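Local coordinates for major Capsid Protein VP1 (Chimpanzee polyomavirus Bob, PDB 6Y9I) that forms the pentameric building block of the polyomavirus outer capsid shell and probably recognises glycan receptors on host cells, at residues A[10-15]-A[284-289]; A[69-74]-A[252-257]. All blocks are in the same frame, centred on the assembly; numbering follows the deposited sequence.

Interaction 1: residues A[10-15]-A[284-289]; sequences LNIITG and TLRKRA
Ile12 lies against the flat ends of two arginines: its CD1 sits over the centre of one face of the Arg286 guanidinium, 3.7 Å from CZ, while its CG1 sits over one face of the Arg288 guanidinium, 3.6 Å from CZ. The edge of the Arg288 group is used differently. There NH1 donates to Leu10 O at 2.9 Å, with the oxygen 3° out of the guanidinium plane and the N-H...O angle 158°. Arg288 gets there by bending at chi2 and chi3, which turns the group toward Leu10 O and the Ile12 side chain, whereas the Arg286 chain runs extended from CG to NE.

The backbones run antiparallel with one regular pair, Ile12 and Arg288 (non-hydrogen-bonded), and Ala289 bonds to both Leu10 and Asn11. Leu10 N donates to Ala289 O, Ala289 N to Asn11 O and Ile13 N to Lys287 O, each at 3.0 Å. Away from the arginines, Ile13 CB packs on Lys287 CB at 3.8 Å, and Ala289 CB meets Leu10 CB at 4.1 Å.

The NE atoms of both arginines make salt bridges to Glu90 OE1 on strand 87-98. One carboxylate thus faces two cationic groups, which would be expected to favour its ionised form and offset their mutual repulsion. The contact joins the N-terminal strand to the C-terminal one by backbone bonds and by Ile12 packed on one face of each guanidinium.

Interaction 2: residues A[69-74]-A[252-257]; sequences CARVQL and GLFVSA
Arg71 lays its aliphatic chain across one face of the Phe254 ring. The CG atom makes the CH-pi contact, 4.0 Å from the ring centroid and 24° off its normal, and CD reaches CZ of Phe254 at 3.5 Å. With CG anti to the backbone N (chi1 180°) and the chain extended to NE, the guanidinium is carried past the ring to Gly252, whose CA lies over one of its faces, 3.6 Å from NH2. The guanidinium and ring planes stand 81° apart, so the two do not stack flat. Arg71 NH1 and NH2 both donate end-on to Gln73 OE1, each at 3.1 Å, from the same side of the amide plane, which should restrict the rotation of the guanidinium.

Beneath, the antiparallel ladder pairs Ala70 with Val255 and Val72 with Leu253 by two bonds each, the shortest from Val72 N to Leu253 O at 2.7 Å. On the face with Val72, Leu74 CD1 touches Leu253 CB at 4.2 Å.

That apolar face packs on Ile22 and Leu24 of strand 8-26 and on Val283 and Phe281 of strand 272-291, while Phe254 rests on Pro141 and strand 131-138 pairs with the far edge of 252-265.

From the N terminus the chain passes first through 10-15 on strand 8-26, then through 69-74 on the next strand, 68-73. After 177 residues, 252-257 returns to pair with 69-74 and closes the inner loop, interaction 2. Strand 272-291 follows, and its 284-289 portion closes the outer loop on 10-15 as interaction 1, so the two contacts nest without crossing. Their centres are about 19 Å apart, yet they touch: Leu285 CD2 lies 4.0 Å from Leu74 CD1 and 4.2 Å from Leu253 CD1. Because strands 252-265 and 272-291 are neighbours in one antiparallel sheet, the two terminal strands and the inner pair 68-73 and 252-265 belong to a single beta framework, consistent with the VP1 jelly roll.

Interaction 1: residues A[10-15]-A[284-289]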
loop_
_atom_site.group_PDB
_atom_site.type_symbol
_atom_site.label_atom_id
_atom_site.label_comp_id
_atom_site.label_asym_id
_atom_site.label_seq_id
_atom_site.Cartn_x
_atom_site.Cartn_y
_atom_site.Cartn_z
ATOM N N LEU A 10 -10.744 -37.237 -15.547
ATOM C CA LEU A 10 -12.161 -37.638 -15.373
ATOM C C LEU A 10 -12.668 -37.118 -14.016
ATOM O O LEU A 10 -12.294 -35.986 -13.640
ATOM C CB LEU A 10 -12.250 -39.161 -15.490
ATOM C CG LEU A 10 -11.740 -39.743 -16.809
ATOM C CD1 LEU A 10 -11.755 -41.262 -16.775
ATOM C CD2 LEU A 10 -12.559 -39.232 -17.992
ATOM N N ASN A 11 -13.431 -37.932 -13.288
ATOM C CA ASN A 11 -14.243 -37.496 -12.120
ATOM C C ASN A 11 -13.357 -37.462 -10.860
ATOM O O ASN A 11 -12.500 -38.327 -10.726
ATOM C CB ASN A 11 -15.453 -38.420 -11.907
ATOM C CG ASN A 11 -16.134 -38.811 -13.204
ATOM O OD1 ASN A 11 -17.181 -38.261 -13.562
ATOM N ND2 ASN A 11 -15.536 -39.752 -13.928
ATOM N N ILE A 12 -13.596 -36.511 -9.956
ATOM C CA ILE A 12 -13.132 -36.583 -8.535
ATOM C C ILE A 12 -13.682 -37.879 -7.926
ATOM O O ILE A 12 -14.881 -38.169 -8.124
ATOM C CB ILE A 12 -13.583 -35.345 -7.740
ATOM C CG1 ILE A 12 -12.950 -34.072 -8.307
ATOM C CG2 ILE A 12 -13.298 -35.547 -6.257
ATOM C CD1 ILE A 12 -13.830 -32.826 -8.253
ATOM N N ILE A 13 -12.832 -38.657 -7.264
ATOM C CA ILE A 13 -13.218 -39.901 -6.543
ATOM C C ILE A 13 -13.769 -39.527 -5.163
ATOM O O ILE A 13 -13.154 -38.683 -4.473
ATOM C CB ILE A 13 -12.016 -40.866 -6.474
ATOM C CG1 ILE A 13 -11.718 -41.396 -7.875
ATOM C CG2 ILE A 13 -12.257 -41.971 -5.471
ATOM C CD1 ILE A 13 -10.736 -42.515 -7.926
ATOM N N THR A 14 -14.894 -40.134 -4.782
ATOM C CA THR A 14 -15.594 -39.853 -3.505
ATOM C C THR A 14 -15.488 -41.091 -2.619
ATOM O O THR A 14 -14.912 -42.099 -3.070
ATOM C CB THR A 14 -17.048 -39.427 -3.745
ATOM O OG1 THR A 14 -17.703 -40.447 -4.503
ATOM C CG2 THR A 14 -17.155 -38.105 -4.470
ATOM N N GLY A 15 -16.014 -41.000 -1.402
ATOM C CA GLY A 15 -15.995 -42.104 -0.430
ATOM C C GLY A 15 -14.888 -41.909 0.597
ATOM O O GLY A 15 -14.193 -40.892 0.596
ATOM N N THR A 284 -3.335 -30.283 0.944
ATOM C CA THR A 284 -4.495 -31.204 0.955
ATOM C C THR A 284 -4.653 -31.790 -0.450
ATOM O O THR A 284 -4.670 -31.018 -1.441
ATOM C CB THR A 284 -5.773 -30.490 1.407
ATOM O OG1 THR A 284 -5.546 -29.968 2.715
ATOM C CG2 THR A 284 -6.965 -31.416 1.450
ATOM N N LEU A 285 -4.742 -33.113 -0.543
ATOM C CA LEU A 285 -4.867 -33.821 -1.836
ATOM C C LEU A 285 -6.096 -34.726 -1.824
ATOM O O LEU A 285 -6.472 -35.238 -0.751
ATOM C CB LEU A 285 -3.593 -34.627 -2.082
ATOM C CG LEU A 285 -2.305 -33.797 -2.104
ATOM C CD1 LEU A 285 -1.522 -33.995 -0.817
ATOM C CD2 LEU A 285 -1.451 -34.166 -3.307
ATOM N N ARG A 286 -6.714 -34.878 -2.990
ATOM C CA ARG A 286 -7.858 -35.811 -3.189
ATOM C C ARG A 286 -7.555 -36.729 -4.379
ATOM O O ARG A 286 -6.731 -36.375 -5.255
ATOM C CB ARG A 286 -9.162 -35.039 -3.386
ATOM C CG ARG A 286 -9.225 -34.283 -4.699
ATOM C CD ARG A 286 -10.463 -33.431 -4.856
ATOM N NE ARG A 286 -10.340 -32.639 -6.072
ATOM C CZ ARG A 286 -11.010 -31.526 -6.312
ATOM N NH1 ARG A 286 -11.921 -31.102 -5.447
ATOM N NH2 ARG A 286 -10.795 -30.851 -7.427
ATOM N N LYS A 287 -8.196 -37.886 -4.391
ATOM C CA LYS A 287 -8.040 -38.881 -5.469
ATOM C C LYS A 287 -8.824 -38.362 -6.674
ATOM O O LYS A 287 -9.973 -37.940 -6.481
ATOM C CB LYS A 287 -8.521 -40.250 -4.995
ATOM C CG LYS A 287 -7.669 -40.882 -3.916
ATOM C CD LYS A 287 -8.257 -42.176 -3.456
ATOM C CE LYS A 287 -7.423 -42.876 -2.408
ATOM N NZ LYS A 287 -8.227 -43.953 -1.788
ATOM N N ARG A 288 -8.187 -38.344 -7.837
ATOM C CA ARG A 288 -8.803 -37.975 -9.139
ATOM C C ARG A 288 -8.682 -39.167 -10.097
ATOM O O ARG A 288 -7.561 -39.735 -10.244
ATOM C CB ARG A 288 -8.125 -36.723 -9.703
ATOM C CG ARG A 288 -8.542 -36.348 -11.116
ATOM C CD ARG A 288 -9.919 -35.733 -11.247
ATOM N NE ARG A 288 -9.940 -34.385 -10.709
ATOM C CZ ARG A 288 -10.770 -33.430 -11.104
ATOM N NH1 ARG A 288 -11.677 -33.688 -12.036
ATOM N NH2 ARG A 288 -10.676 -32.218 -10.580
ATOM N N ALA A 289 -9.783 -39.532 -10.743
ATOM C CA ALA A 289 -9.781 -40.570 -11.800
ATOM C C ALA A 289 -9.189 -39.954 -13.070
ATOM O O ALA A 289 -9.465 -38.783 -13.374
ATOM C CB ALA A 289 -11.170 -41.136 -12.029
#

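Interaction 2: residues A[69-74]-A[252-257]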
loop_
_atom_site.group_PDB
_atom_site.type_symbol
_atom_site.label_atom_id
_atom_site.label_comp_id
_atom_site.label_asym_id
_atom_site.label_seq_id
_atom_site.Cartn_x
_atom_site.Cartn_y
_atom_site.Cartn_z
ATOM N N CYS A 69 13.662 -26.887 -2.698
ATOM C CA CYS A 69 12.637 -27.795 -3.247
ATOM C C CYS A 69 12.738 -29.176 -2.599
ATOM O O CYS A 69 13.793 -29.529 -2.116
ATOM C CB CYS A 69 12.718 -27.900 -4.760
ATOM S SG CYS A 69 14.245 -28.657 -5.382
ATOM N N ALA A 70 11.627 -29.899 -2.577
ATOM C CA ALA A 70 11.543 -31.300 -2.122
ATOM C C ALA A 70 10.465 -32.006 -2.950
ATOM O O ALA A 70 9.485 -31.362 -3.354
ATOM C CB ALA A 70 11.247 -31.340 -0.649
ATOM N N ARG A 71 10.702 -33.276 -3.256
ATOM C CA ARG A 71 9.663 -34.233 -3.672
ATOM C C ARG A 71 9.209 -34.999 -2.431
ATOM O O ARG A 71 10.075 -35.541 -1.730
ATOM C CB ARG A 71 10.208 -35.208 -4.722
ATOM C CG ARG A 71 9.150 -36.211 -5.161
ATOM C CD ARG A 71 9.696 -37.213 -6.158
ATOM N NE ARG A 71 8.736 -38.260 -6.468
ATOM C CZ ARG A 71 8.412 -39.265 -5.666
ATOM N NH1 ARG A 71 8.980 -39.401 -4.480
ATOM N NH2 ARG A 71 7.515 -40.153 -6.068
ATOM N N VAL A 72 7.903 -35.049 -2.171
ATOM C CA VAL A 72 7.319 -35.845 -1.045
ATOM C C VAL A 72 6.658 -37.098 -1.645
ATOM O O VAL A 72 5.881 -36.970 -2.629
ATOM C CB VAL A 72 6.315 -35.003 -0.235
ATOM C CG1 VAL A 72 5.703 -35.801 0.909
ATOM C CG2 VAL A 72 6.946 -33.716 0.276
ATOM N N GLN A 73 6.965 -38.276 -1.103
ATOM C CA GLN A 73 6.344 -39.539 -1.563
ATOM C C GLN A 73 4.915 -39.591 -1.029
ATOM O O GLN A 73 4.766 -39.493 0.181
ATOM C CB GLN A 73 7.107 -40.764 -1.061
ATOM C CG GLN A 73 6.410 -42.056 -1.436
ATOM C CD GLN A 73 6.424 -42.229 -2.928
ATOM O OE1 GLN A 73 7.421 -41.983 -3.594
ATOM N NE2 GLN A 73 5.302 -42.629 -3.481
ATOM N N LEU A 74 3.913 -39.745 -1.903
ATOM C CA LEU A 74 2.494 -39.864 -1.483
ATOM C C LEU A 74 2.136 -41.339 -1.294
ATOM O O LEU A 74 2.804 -42.221 -1.832
ATOM C CB LEU A 74 1.624 -39.206 -2.550
ATOM C CG LEU A 74 1.846 -37.700 -2.718
ATOM C CD1 LEU A 74 1.118 -37.167 -3.946
ATOM C CD2 LEU A 74 1.418 -36.946 -1.479
ATOM N N GLY A 252 4.224 -38.494 -6.467
ATOM C CA GLY A 252 5.154 -37.480 -5.945
ATOM C C GLY A 252 4.538 -36.088 -5.954
ATOM O O GLY A 252 3.964 -35.683 -6.971
ATOM N N LEU A 253 4.661 -35.385 -4.832
ATOM C CA LEU A 253 4.287 -33.962 -4.692
ATOM C C LEU A 253 5.580 -33.137 -4.637
ATOM O O LEU A 253 6.438 -33.438 -3.817
ATOM C CB LEU A 253 3.479 -33.780 -3.409
ATOM C CG LEU A 253 2.970 -32.356 -3.180
ATOM C CD1 LEU A 253 1.964 -31.956 -4.245
ATOM C CD2 LEU A 253 2.370 -32.267 -1.798
ATOM N N PHE A 254 5.669 -32.092 -5.437
ATOM C CA PHE A 254 6.878 -31.242 -5.525
ATOM C C PHE A 254 6.528 -29.882 -4.944
ATOM O O PHE A 254 5.583 -29.239 -5.451
ATOM C CB PHE A 254 7.334 -31.190 -6.980
ATOM C CG PHE A 254 7.647 -32.548 -7.556
ATOM C CD1 PHE A 254 6.631 -33.435 -7.866
ATOM C CD2 PHE A 254 8.960 -32.951 -7.752
ATOM C CE1 PHE A 254 6.919 -34.696 -8.370
ATOM C CE2 PHE A 254 9.246 -34.211 -8.257
ATOM C CZ PHE A 254 8.224 -35.073 -8.573
ATOM N N VAL A 255 7.256 -29.468 -3.912
ATOM C CA VAL A 255 7.113 -28.116 -3.297
ATOM C C VAL A 255 8.424 -27.371 -3.523
ATOM O O VAL A 255 9.511 -28.010 -3.575
ATOM C CB VAL A 255 6.685 -28.157 -1.816
ATOM C CG1 VAL A 255 5.336 -28.850 -1.656
ATOM C CG2 VAL A 255 7.701 -28.856 -0.932
ATOM N N SER A 256 8.301 -26.079 -3.778
ATOM C CA SER A 256 9.433 -25.187 -4.126
ATOM C C SER A 256 9.226 -23.898 -3.360
ATOM O O SER A 256 8.042 -23.536 -3.099
ATOM C CB SER A 256 9.534 -24.943 -5.616
ATOM O OG SER A 256 9.400 -26.141 -6.339
ATOM N N ALA A 257 10.321 -23.270 -2.949
ATOM C CA ALA A 257 10.264 -21.996 -2.206
ATOM C C ALA A 257 11.540 -21.185 -2.413
ATOM O O ALA A 257 12.619 -21.730 -2.714
ATOM C CB ALA A 257 10.005 -22.248 -0.741
#